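Local structure of REP-associated tyrosine transposase (Escherichia coli, 4ER8) at residues T13-N22 with N92-I103. The protein binds repeated extragenic palindrome hairpins in DNA and, as a tyrosine transposase of the HUH type, cleaves and recombines the mosaic elements that contain them. Residues are numbered along the deposited sequence; the frame is centred on the assembly and turned at random.
With nucleotides of chain B.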
loop_
_atom_site.group_PDB
_atom_site.type_symbol
_atom_site.label_atom_id
_atom_site.label_comp_id
_atom_site.label_asym_id
_atom_site.label_seq_id
_atom_site.Cartn_x
_atom_site.Cartn_y
_atom_site.Cartn_z
ATOM N N THR A 13 13.439 -3.986 0.815
ATOM C CA THR A 13 12.035 -4.248 0.803
ATOM C C THR A 13 11.435 -3.368 1.876
ATOM O O THR A 13 12.037 -3.205 2.936
ATOM C CB THR A 13 11.796 -5.746 1.081
ATOM O OG1 THR A 13 12.242 -6.509 -0.068
ATOM C CG2 THR A 13 10.309 -6.031 1.313
ATOM N N TRP A 14 10.269 -2.784 1.615
ATOM C CA TRP A 14 9.634 -1.920 2.586
ATOM C C TRP A 14 8.111 -2.019 2.545
ATOM O O TRP A 14 7.507 -2.470 1.547
ATOM C CB TRP A 14 9.956 -0.450 2.314
ATOM C CG TRP A 14 11.385 0.021 2.339
ATOM C CD1 TRP A 14 12.024 0.663 3.383
ATOM C CD2 TRP A 14 12.323 -0.010 1.263
ATOM N NE1 TRP A 14 13.303 1.007 3.006
ATOM C CE2 TRP A 14 13.507 0.594 1.718
ATOM C CE3 TRP A 14 12.278 -0.501 -0.032
ATOM C CZ2 TRP A 14 14.633 0.690 0.934
ATOM C CZ3 TRP A 14 13.354 -0.392 -0.810
ATOM C CH2 TRP A 14 14.537 0.206 -0.338
ATOM N N PHE A 15 7.514 -1.528 3.636
ATOM C CA PHE A 15 6.078 -1.462 3.831
ATOM C C PHE A 15 5.735 0.020 3.869
ATOM O O PHE A 15 6.499 0.797 4.477
ATOM C CB PHE A 15 5.743 -2.054 5.186
ATOM C CG PHE A 15 4.299 -1.842 5.604
ATOM C CD1 PHE A 15 3.322 -2.690 5.185
ATOM C CD2 PHE A 15 3.939 -0.761 6.394
ATOM C CE1 PHE A 15 1.992 -2.479 5.558
ATOM C CE2 PHE A 15 2.648 -0.559 6.773
ATOM C CZ PHE A 15 1.673 -1.431 6.377
ATOM N N PHE A 16 4.605 0.405 3.261
ATOM C CA PHE A 16 4.242 1.812 3.162
ATOM C C PHE A 16 2.763 1.979 3.409
ATOM O O PHE A 16 2.002 1.048 3.218
ATOM C CB PHE A 16 4.540 2.394 1.778
ATOM C CG PHE A 16 5.955 2.268 1.319
ATOM C CD1 PHE A 16 6.305 1.320 0.401
ATOM C CD2 PHE A 16 6.914 3.111 1.754
ATOM C CE1 PHE A 16 7.597 1.228 -0.111
ATOM C CE2 PHE A 16 8.251 3.013 1.265
ATOM C CZ PHE A 16 8.577 2.068 0.328
ATOM N N THR A 17 2.358 3.173 3.829
ATOM C CA THR A 17 0.962 3.487 4.120
ATOM C C THR A 17 0.822 4.874 3.548
ATOM O O THR A 17 1.591 5.811 3.906
ATOM C CB THR A 17 0.662 3.527 5.647
ATOM O OG1 THR A 17 0.700 2.197 6.204
ATOM C CG2 THR A 17 -0.743 4.063 5.905
ATOM N N VAL A 18 -0.110 5.017 2.605
ATOM C CA VAL A 18 -0.383 6.316 2.007
ATOM C C VAL A 18 -1.878 6.608 2.234
ATOM O O VAL A 18 -2.771 5.790 1.916
ATOM C CB VAL A 18 -0.046 6.304 0.558
ATOM C CG1 VAL A 18 -0.532 7.528 -0.086
ATOM C CG2 VAL A 18 1.471 6.107 0.338
ATOM N N ASN A 19 -2.141 7.758 2.839
ATOM C CA ASN A 19 -3.486 8.129 3.189
ATOM C C ASN A 19 -3.958 9.281 2.361
ATOM O O ASN A 19 -3.207 10.203 2.039
ATOM C CB ASN A 19 -3.578 8.551 4.643
ATOM C CG ASN A 19 -3.348 7.409 5.612
ATOM O OD1 ASN A 19 -2.428 7.466 6.413
ATOM N ND2 ASN A 19 -4.190 6.381 5.562
ATOM N N LEU A 20 -5.238 9.215 2.027
ATOM C CA LEU A 20 -5.952 10.339 1.481
ATOM C C LEU A 20 -6.208 11.241 2.683
ATOM O O LEU A 20 -6.467 10.736 3.817
ATOM C CB LEU A 20 -7.257 9.852 0.888
ATOM C CG LEU A 20 -7.481 10.221 -0.563
ATOM C CD1 LEU A 20 -6.193 10.149 -1.360
ATOM C CD2 LEU A 20 -8.507 9.299 -1.121
ATOM N N ARG A 21 -6.095 12.551 2.435
ATOM C CA ARG A 21 -6.343 13.608 3.423
ATOM C C ARG A 21 -7.743 13.532 4.075
ATOM O O ARG A 21 -7.870 13.706 5.275
ATOM C CB ARG A 21 -6.118 14.978 2.770
ATOM C CG ARG A 21 -6.095 16.144 3.734
ATOM C CD ARG A 21 -5.074 17.182 3.335
ATOM N NE ARG A 21 -4.163 17.379 4.460
ATOM C CZ ARG A 21 -2.951 17.901 4.341
ATOM N NH1 ARG A 21 -2.496 18.301 3.164
ATOM N NH2 ARG A 21 -2.179 18.004 5.396
ATOM N N ASN A 22 -8.760 13.221 3.268
ATOM C CA ASN A 22 -10.191 13.223 3.658
ATOM C C ASN A 22 -10.752 11.827 4.071
ATOM O O ASN A 22 -10.862 10.900 3.255
ATOM C CB ASN A 22 -10.989 13.893 2.506
ATOM C CG ASN A 22 -12.515 13.775 2.640
ATOM O OD1 ASN A 22 -13.086 13.570 3.721
ATOM N ND2 ASN A 22 -13.180 13.919 1.500
ATOM N N ASN A 92 -4.624 18.622 -3.908
ATOM C CA ASN A 92 -4.327 18.454 -2.482
ATOM C C ASN A 92 -5.112 17.319 -1.791
ATOM O O ASN A 92 -5.624 17.470 -0.683
ATOM C CB ASN A 92 -4.562 19.779 -1.743
ATOM C CG ASN A 92 -4.239 19.681 -0.262
ATOM O OD1 ASN A 92 -3.296 18.978 0.135
ATOM N ND2 ASN A 92 -5.032 20.370 0.576
ATOM N N ILE A 93 -5.194 16.173 -2.444
ATOM C CA ILE A 93 -5.927 15.048 -1.866
ATOM C C ILE A 93 -5.124 14.193 -0.875
ATOM O O ILE A 93 -5.706 13.611 0.026
ATOM C CB ILE A 93 -6.477 14.132 -2.970
ATOM C CG1 ILE A 93 -5.319 13.528 -3.801
ATOM C CG2 ILE A 93 -7.498 14.912 -3.811
ATOM C CD1 ILE A 93 -5.746 12.714 -5.028
ATOM N N TRP A 94 -3.803 14.125 -1.062
ATOM C CA TRP A 94 -2.923 13.227 -0.306
ATOM C C TRP A 94 -2.550 13.701 1.080
ATOM O O TRP A 94 -2.206 14.853 1.246
ATOM C CB TRP A 94 -1.615 13.055 -1.088
ATOM C CG TRP A 94 -1.851 12.351 -2.404
ATOM C CD1 TRP A 94 -1.706 12.874 -3.668
ATOM C CD2 TRP A 94 -2.329 11.007 -2.578
ATOM N NE1 TRP A 94 -2.062 11.927 -4.614
ATOM C CE2 TRP A 94 -2.437 10.776 -3.971
ATOM C CE3 TRP A 94 -2.663 9.975 -1.691
ATOM C CZ2 TRP A 94 -2.861 9.552 -4.498
ATOM C CZ3 TRP A 94 -3.085 8.751 -2.210
ATOM C CH2 TRP A 94 -3.185 8.553 -3.604
ATOM N N GLN A 95 -2.546 12.821 2.076
ATOM C CA GLN A 95 -1.704 13.127 3.236
ATOM C C GLN A 95 -0.242 13.261 2.749
ATOM O O GLN A 95 0.273 12.409 2.033
ATOM C CB GLN A 95 -1.841 12.130 4.396
ATOM C CG GLN A 95 -0.630 12.126 5.331
ATOM C CD GLN A 95 -0.887 11.508 6.671
ATOM O OE1 GLN A 95 -1.727 10.630 6.814
ATOM N NE2 GLN A 95 -0.164 11.953 7.674
ATOM N N PRO A 96 0.397 14.386 3.063
ATOM C CA PRO A 96 1.760 14.591 2.617
ATOM C C PRO A 96 2.665 13.422 3.001
ATOM O O PRO A 96 2.429 12.728 4.002
ATOM C CB PRO A 96 2.176 15.858 3.401
ATOM C CG PRO A 96 0.899 16.664 3.448
ATOM C CD PRO A 96 -0.141 15.580 3.748
ATOM N N ARG A 97 3.713 13.249 2.205
ATOM C CA ARG A 97 4.617 12.121 2.293
ATOM C C ARG A 97 3.850 10.818 2.569
ATOM O O ARG A 97 2.792 10.599 1.977
ATOM C CB ARG A 97 5.725 12.435 3.276
ATOM C CG ARG A 97 6.254 13.861 3.094
ATOM C CD ARG A 97 7.318 14.211 4.114
ATOM N NE ARG A 97 8.496 13.364 3.978
ATOM C CZ ARG A 97 9.584 13.436 4.734
ATOM N NH1 ARG A 97 9.671 14.354 5.681
ATOM N NH2 ARG A 97 10.606 12.614 4.517
ATOM N N PHE A 98 4.397 9.958 3.434
ATOM C CA PHE A 98 3.910 8.586 3.625
ATOM C C PHE A 98 4.732 7.877 4.712
ATOM O O PHE A 98 5.867 8.283 5.011
ATOM C CB PHE A 98 4.029 7.789 2.320
ATOM C CG PHE A 98 5.421 7.756 1.767
ATOM C CD1 PHE A 98 6.315 6.742 2.142
ATOM C CD2 PHE A 98 5.859 8.726 0.846
ATOM C CE1 PHE A 98 7.628 6.710 1.647
ATOM C CE2 PHE A 98 7.170 8.680 0.325
ATOM C CZ PHE A 98 8.061 7.685 0.753
ATOM N N TRP A 99 4.172 6.799 5.270
ATOM C CA TRP A 99 4.842 6.005 6.264
ATOM C C TRP A 99 5.676 4.933 5.592
ATOM O O TRP A 99 5.202 4.279 4.678
ATOM C CB TRP A 99 3.805 5.383 7.205
ATOM C CG TRP A 99 4.369 4.338 8.147
ATOM C CD1 TRP A 99 4.402 2.975 7.958
ATOM C CD2 TRP A 99 4.959 4.578 9.418
ATOM N NE1 TRP A 99 4.986 2.357 9.033
ATOM C CE2 TRP A 99 5.355 3.319 9.939
ATOM C CE3 TRP A 99 5.198 5.737 10.174
ATOM C CZ2 TRP A 99 5.976 3.187 11.192
ATOM C CZ3 TRP A 99 5.843 5.609 11.414
ATOM C CH2 TRP A 99 6.216 4.345 11.909
ATOM N N GLU A 100 6.916 4.754 6.064
ATOM C CA GLU A 100 7.869 3.787 5.497
ATOM C C GLU A 100 8.471 2.939 6.582
ATOM O O GLU A 100 8.942 3.458 7.623
ATOM C CB GLU A 100 9.026 4.483 4.800
ATOM C CG GLU A 100 10.289 3.547 4.517
ATOM C CD GLU A 100 11.335 3.585 5.641
ATOM O OE1 GLU A 100 11.653 2.540 6.271
ATOM O OE2 GLU A 100 11.822 4.695 5.912
ATOM N N HIS A 101 8.509 1.634 6.342
ATOM C CA HIS A 101 9.187 0.758 7.262
ATOM C C HIS A 101 9.915 -0.357 6.537
ATOM O O HIS A 101 9.325 -1.106 5.716
ATOM C CB HIS A 101 8.229 0.200 8.318
ATOM C CG HIS A 101 8.775 -0.994 9.049
ATOM N ND1 HIS A 101 9.622 -0.878 10.136
ATOM C CD2 HIS A 101 8.615 -2.324 8.829
ATOM C CE1 HIS A 101 9.957 -2.088 10.552
ATOM N NE2 HIS A 101 9.348 -2.983 9.787
ATOM N N ALA A 102 11.200 -0.456 6.852
ATOM C CA ALA A 102 12.092 -1.408 6.217
ATOM C C ALA A 102 11.905 -2.808 6.801
ATOM O O ALA A 102 12.056 -2.996 8.039
ATOM C CB ALA A 102 13.481 -0.965 6.436
ATOM N N ILE A 103 11.635 -3.786 5.920
ATOM C CA ILE A 103 11.541 -5.182 6.336
ATOM C C ILE A 103 12.852 -5.956 6.211
ATOM O O ILE A 103 13.311 -6.256 5.117
ATOM C CB ILE A 103 10.487 -5.911 5.563
ATOM C CG1 ILE A 103 9.131 -5.365 5.958
ATOM C CG2 ILE A 103 10.554 -7.405 5.867
ATOM C CD1 ILE A 103 8.128 -5.574 4.951
ATOM P P DG B 5 -1.205 17.333 8.661
ATOM O OP1 DG B 5 -2.065 17.961 9.704
ATOM O OP2 DG B 5 -1.738 17.142 7.310
ATOM O "O5'" DG B 5 0.174 18.083 8.441
ATOM C "C5'" DG B 5 0.968 17.723 7.335
ATOM C "C4'" DG B 5 1.334 18.988 6.605
ATOM O "O4'" DG B 5 0.176 19.423 5.846
ATOM C "C3'" DG B 5 1.712 20.210 7.457
ATOM O "O3'" DG B 5 2.905 20.724 6.933
ATOM C "C2'" DG B 5 0.596 21.220 7.193
ATOM C "C1'" DG B 5 0.226 20.851 5.773
ATOM N N9 DG B 5 -1.067 21.191 5.197
ATOM C C8 DG B 5 -1.256 21.656 3.907
ATOM N N7 DG B 5 -2.524 21.773 3.606
ATOM C C5 DG B 5 -3.192 21.340 4.772
ATOM C C6 DG B 5 -4.590 21.265 5.073
ATOM O O6 DG B 5 -5.545 21.581 4.334
ATOM N N1 DG B 5 -4.870 20.772 6.355
ATOM C C2 DG B 5 -3.905 20.376 7.259
ATOM N N2 DG B 5 -4.365 19.925 8.445
ATOM N N3 DG B 5 -2.592 20.467 7.011
ATOM C C4 DG B 5 -2.313 20.968 5.754
ATOM P P DA B 3 8.076 10.915 13.736
ATOM O OP1 DA B 3 8.436 11.977 12.794
ATOM O OP2 DA B 3 8.457 11.200 15.123
ATOM O "O5'" DA B 3 6.570 10.386 13.751
ATOM C "C5'" DA B 3 5.908 9.957 12.582
ATOM C "C4'" DA B 3 5.495 11.184 11.756
ATOM O "O4'" DA B 3 4.877 10.761 10.521
ATOM C "C3'" DA B 3 4.531 12.159 12.383
ATOM O "O3'" DA B 3 4.791 13.377 11.809
ATOM C "C2'" DA B 3 3.191 11.625 11.895
ATOM C "C1'" DA B 3 3.552 11.215 10.462
ATOM N N9 DA B 3 2.857 10.092 9.823
ATOM C C8 DA B 3 2.387 8.939 10.390
ATOM N N7 DA B 3 1.838 8.121 9.524
ATOM C C5 DA B 3 1.944 8.786 8.310
ATOM C C6 DA B 3 1.542 8.455 6.992
ATOM N N6 DA B 3 0.914 7.302 6.617
ATOM N N1 DA B 3 1.852 9.355 6.040
ATOM C C2 DA B 3 2.471 10.473 6.385
ATOM N N3 DA B 3 2.865 10.891 7.578
ATOM C C4 DA B 3 2.581 9.986 8.492
ATOM P P DT B 2 11.161 5.528 16.853
ATOM O OP1 DT B 2 11.014 6.390 18.062
ATOM O OP2 DT B 2 10.318 4.321 16.739
ATOM O "O5'" DT B 2 10.873 6.478 15.614
ATOM C "C5'" DT B 2 11.153 7.856 15.623
ATOM C "C4'" DT B 2 10.618 8.358 14.284
ATOM O "O4'" DT B 2 10.906 7.318 13.306
ATOM C "C3'" DT B 2 9.107 8.589 14.230
ATOM O "O3'" DT B 2 8.880 9.611 13.335
ATOM C "C2'" DT B 2 8.630 7.323 13.551
ATOM C "C1'" DT B 2 9.752 7.013 12.572
ATOM N N1 DT B 2 9.731 5.602 12.063
ATOM C C2 DT B 2 9.570 5.357 10.707
ATOM O O2 DT B 2 9.480 6.213 9.859
ATOM N N3 DT B 2 9.535 4.040 10.323
ATOM C C4 DT B 2 9.600 2.926 11.130
ATOM O O4 DT B 2 9.524 1.768 10.670
ATOM C C5 DT B 2 9.752 3.218 12.543
ATOM C C7 DT B 2 9.865 2.057 13.532
ATOM C C6 DT B 2 9.810 4.525 12.930
#
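Phe15 and Trp99 meet on one face of the antiparallel pair 13-19 and 99-102. Trp99 CD1 lies at the Phe15 ring edge, 4.1 Å from Phe15 CD2. A chi1 of 170° swings the Trp99 indole off its backbone N and lays one face against the base of DT2 of chain B. Glu100 O accepts from DT2 N3 (2.8 Å); His101 ND1 donates to DT2 O4 (2.7 Å). On the other face, Phe16 and Phe98 lie side by side, planes 75° apart. Glu100 OE1 is 3.5 Å from Trp14 CD1, but OE2 bonds Tyr7 N and a guanine N2, and Trp14 NE1 bonds Tyr7 O.

Phe15-His101 and Thr17-Trp99 are hydrogen-bonded pairs. After a two-residue shift, Gln95 N to Asn19 O and Arg21 N to Ile93 O bonds flank a separate Leu20-Trp94 bridge. Leu20 CD1 sits over the six-membered Trp94 ring (CH-pi). The Arg21 guanidinium, its end less surely placed, lies between Pro96 CD and the base of DG5 of chain B. Arg21 NH1 donates to a lone pair of Asn92 OD1 (3.2 Å).

In this HUH nuclease sheet, edge strand 99-102 and its preceding loop contact DNA. Thr17 OG1 bonds Ala159 O and nickel ligand His61 on neighbouring strand 59-65. Helix 73-87 packs against Val18 and Phe98, helix 27-30 against Leu20.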